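Local coordinates for citrate lyase, subunit 1 (Methanosaeta concilii, PDB 6HXI), which probably takes part, as a subunit of ATP citrate lyase, in converting citrate, ATP and CoA to acetyl-CoA, oxaloacetate, ADP and phosphate, at residues I122-E127 with R188-T193. Numbering follows the deposited sequence.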
ATOM      1  N   ILE C 122     -15.872  18.319  67.791  1.00 50.13           N
ATOM      2  CA  ILE C 122     -14.728  17.699  67.142  1.00 47.88           C
ATOM      3  C   ILE C 122     -14.066  18.731  66.239  1.00 52.23           C
ATOM      4  O   ILE C 122     -14.718  19.377  65.427  1.00 50.06           O
ATOM      5  CB  ILE C 122     -14.988  16.329  66.451  1.00 49.55           C
ATOM      6  CG1 ILE C 122     -15.849  15.384  67.319  1.00 49.36           C
ATOM      7  CG2 ILE C 122     -13.642  15.649  66.052  1.00 49.21           C
ATOM      8  CD1 ILE C 122     -16.441  14.213  66.560  1.00 51.92           C
ATOM      9  N   SER C 123     -12.766  18.911  66.450  1.00 51.14           N
ATOM     10  CA  SER C 123     -11.891  19.834  65.745  1.00 51.07           C
ATOM     11  C   SER C 123     -10.595  19.087  65.486  1.00 54.15           C
ATOM     12  O   SER C 123     -10.321  18.095  66.157  1.00 54.48           O
ATOM     13  CB  SER C 123     -11.599  21.028  66.647  1.00 56.91           C
ATOM     14  OG  SER C 123     -11.395  22.192  65.870  1.00 70.12           O
ATOM     15  N   SER C 124      -9.769  19.564  64.556  1.00 49.90           N
ATOM     16  CA  SER C 124      -8.499  18.896  64.311  1.00 48.07           C
ATOM     17  C   SER C 124      -7.294  19.763  64.629  1.00 51.62           C
ATOM     18  O   SER C 124      -7.379  20.987  64.536  1.00 51.84           O
ATOM     19  CB  SER C 124      -8.431  18.408  62.878  1.00 49.18           C
ATOM     20  OG  SER C 124      -9.455  17.470  62.603  1.00 57.56           O
ATOM     21  N   ASP C 125      -6.178  19.122  65.012  1.00 48.24           N
ATOM     22  CA  ASP C 125      -4.886  19.767  65.269  1.00 50.09           C
ATOM     23  C   ASP C 125      -3.831  19.089  64.386  1.00 54.53           C
ATOM     24  O   ASP C 125      -4.202  18.191  63.641  1.00 53.08           O
ATOM     25  CB  ASP C 125      -4.519  19.802  66.775  1.00 53.05           C
ATOM     26  CG  ASP C 125      -4.216  18.483  67.487  1.00 60.92           C
ATOM     27  OD1 ASP C 125      -4.084  17.438  66.801  1.00 61.02           O
ATOM     28  OD2 ASP C 125      -4.102  18.498  68.731  1.00 64.56           O
ATOM     29  N   TYR C 126      -2.541  19.487  64.452  1.00 52.58           N
ATOM     30  CA  TYR C 126      -1.518  18.887  63.575  1.00 52.61           C
ATOM     31  C   TYR C 126      -1.249  17.385  63.817  1.00 57.63           C
ATOM     32  O   TYR C 126      -0.675  16.734  62.950  1.00 57.10           O
ATOM     33  CB  TYR C 126      -0.184  19.674  63.623  1.00 54.53           C
ATOM     34  CG  TYR C 126      -0.272  21.143  63.262  1.00 55.56           C
ATOM     35  CD1 TYR C 126      -0.593  21.548  61.966  1.00 56.50           C
ATOM     36  CD2 TYR C 126       0.073  22.127  64.181  1.00 58.37           C
ATOM     37  CE1 TYR C 126      -0.667  22.900  61.625  1.00 57.72           C
ATOM     38  CE2 TYR C 126       0.019  23.482  63.848  1.00 60.46           C
ATOM     39  CZ  TYR C 126      -0.341  23.863  62.565  1.00 67.29           C
ATOM     40  OH  TYR C 126      -0.387  25.189  62.228  1.00 73.10           O
ATOM     41  N   GLU C 127      -1.652  16.841  64.974  1.00 55.35           N
ATOM     42  CA  GLU C 127      -1.368  15.444  65.339  1.00 56.26           C
ATOM     43  C   GLU C 127      -2.571  14.500  65.196  1.00 58.78           C
ATOM     44  O   GLU C 127      -2.407  13.277  65.198  1.00 58.64           O
ATOM     45  CB  GLU C 127      -0.769  15.362  66.760  1.00 59.98           C
ATOM     46  CG  GLU C 127       0.463  16.233  66.978  1.00 74.52           C
ATOM     47  CD  GLU C 127       0.824  16.586  68.414  1.00112.00           C
ATOM     48  OE1 GLU C 127       1.902  17.193  68.610  1.00116.98           O
ATOM     49  OE2 GLU C 127       0.017  16.312  69.335  1.00110.92           O
ATOM     50  N   ARG C 188     -16.387   8.979  63.734  1.00 49.99           N
ATOM     51  CA  ARG C 188     -16.404   8.209  62.488  1.00 48.91           C
ATOM     52  C   ARG C 188     -17.148   9.009  61.425  1.00 49.65           C
ATOM     53  O   ARG C 188     -16.682   9.117  60.294  1.00 49.70           O
ATOM     54  CB  ARG C 188     -17.049   6.830  62.720  1.00 49.78           C
ATOM     55  CG  ARG C 188     -16.277   5.944  63.686  1.00 48.46           C
ATOM     56  CD  ARG C 188     -16.732   4.498  63.558  1.00 56.12           C
ATOM     57  NE  ARG C 188     -16.426   3.704  64.751  1.00 60.35           N
ATOM     58  CZ  ARG C 188     -15.268   3.086  64.980  1.00 73.74           C
ATOM     59  NH1 ARG C 188     -14.263   3.194  64.116  1.00 62.49           N
ATOM     60  NH2 ARG C 188     -15.095   2.382  66.089  1.00 64.25           N
ATOM     61  N   PHE C 189     -18.255   9.637  61.825  1.00 45.81           N
ATOM     62  CA  PHE C 189     -19.058  10.515  60.996  1.00 46.01           C
ATOM     63  C   PHE C 189     -18.228  11.738  60.563  1.00 46.74           C
ATOM     64  O   PHE C 189     -18.242  12.098  59.397  1.00 44.32           O
ATOM     65  CB  PHE C 189     -20.327  10.918  61.769  1.00 49.29           C
ATOM     66  CG  PHE C 189     -21.181  12.004  61.159  1.00 51.47           C
ATOM     67  CD1 PHE C 189     -21.989  11.737  60.060  1.00 54.93           C
ATOM     68  CD2 PHE C 189     -21.206  13.284  61.709  1.00 53.71           C
ATOM     69  CE1 PHE C 189     -22.782  12.738  59.496  1.00 56.54           C
ATOM     70  CE2 PHE C 189     -22.000  14.287  61.144  1.00 57.60           C
ATOM     71  CZ  PHE C 189     -22.785  14.006  60.037  1.00 55.91           C
ATOM     72  N   TYR C 190     -17.474  12.331  61.490  1.00 45.52           N
ATOM     73  CA  TYR C 190     -16.596  13.493  61.258  1.00 45.21           C
ATOM     74  C   TYR C 190     -15.505  13.126  60.222  1.00 49.35           C
ATOM     75  O   TYR C 190     -15.297  13.847  59.236  1.00 48.32           O
ATOM     76  CB  TYR C 190     -15.976  13.903  62.614  1.00 45.68           C
ATOM     77  CG  TYR C 190     -14.943  15.011  62.560  1.00 47.41           C
ATOM     78  CD1 TYR C 190     -15.314  16.343  62.700  1.00 48.82           C
ATOM     79  CD2 TYR C 190     -13.582  14.721  62.470  1.00 47.95           C
ATOM     80  CE1 TYR C 190     -14.365  17.366  62.677  1.00 48.15           C
ATOM     81  CE2 TYR C 190     -12.626  15.731  62.472  1.00 47.71           C
ATOM     82  CZ  TYR C 190     -13.024  17.053  62.568  1.00 51.52           C
ATOM     83  OH  TYR C 190     -12.091  18.057  62.555  1.00 55.21           O
ATOM     84  N   SER C 191     -14.859  11.972  60.451  1.00 47.32           N
ATOM     85  CA  SER C 191     -13.762  11.405  59.675  1.00 47.60           C
ATOM     86  C   SER C 191     -14.120  10.958  58.270  1.00 53.66           C
ATOM     87  O   SER C 191     -13.306  11.118  57.364  1.00 53.78           O
ATOM     88  CB  SER C 191     -13.136  10.244  60.436  1.00 51.33           C
ATOM     89  OG  SER C 191     -12.099  10.752  61.257  1.00 67.02           O
ATOM     90  N   ASP C 192     -15.295  10.348  58.091  1.00 52.00           N
ATOM     91  CA  ASP C 192     -15.714   9.835  56.792  1.00 52.69           C
ATOM     92  C   ASP C 192     -16.508  10.822  55.947  1.00 53.50           C
ATOM     93  O   ASP C 192     -16.569  10.632  54.721  1.00 53.39           O
ATOM     94  CB  ASP C 192     -16.493   8.518  56.955  1.00 57.66           C
ATOM     95  CG  ASP C 192     -15.757   7.382  57.659  1.00 69.30           C
ATOM     96  OD1 ASP C 192     -14.501   7.405  57.682  1.00 71.65           O
ATOM     97  OD2 ASP C 192     -16.439   6.454  58.154  1.00 70.90           O
ATOM     98  N   THR C 193     -17.089  11.881  56.570  1.00 46.76           N
ATOM     99  CA  THR C 193     -17.919  12.857  55.855  1.00 46.08           C
ATOM    100  C   THR C 193     -17.184  14.203  55.563  1.00 47.90           C
ATOM    101  O   THR C 193     -17.804  15.134  55.041  1.00 48.96           O
ATOM    102  CB  THR C 193     -19.265  13.033  56.571  1.00 50.66           C
ATOM    103  OG1 THR C 193     -19.630  11.777  57.126  1.00 52.22           O
ATOM    104  CG2 THR C 193     -20.390  13.479  55.634  1.00 48.79           C
TER
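Ile122 and Tyr190 make the tight, buried part of this contact between strand 118-125 and helix 173-192. The CG2 methyl of Ile122 sits over the middle of one face of the Tyr190 ring, a CH-pi contact 3.5 Å from the centroid and only 3° off the ring normal. Ile122 CD1 reaches back toward the helix, 4.0 Å from Tyr190 CB. The Tyr190 ring is thrown out from the helix with CG anti to the backbone N (chi1 175°), which carries its hydroxyl along the strand to Ser124. This partly exposed end is the looser side, held by one polar contact: Ser124 OG lies at the ring edge, in plane, 2.7 Å from Tyr190 OH. Ser124 OG also hydrogen-bonds Asp129 OD1, and Tyr190 OH has a weak hydrogen bond with Ala196 O. Val198 of strand 195-206 touches both Ile122 and Tyr190, while Ser124 O is hydrogen-bonded by Tyr207 OH of the neighbouring succinyl-CoA ligase alpha-like subunit. Past Ser124 the chain leads away from the helix into the Asx turn of Asp125, whose OD1 accepts from Glu127 N at 3.1 Å. The axes of strand 122-125 and helix 188-192 cross at -54°, in a helix-on-antiparallel-sheet (alpha+beta) layer of the ATP-grasp domain.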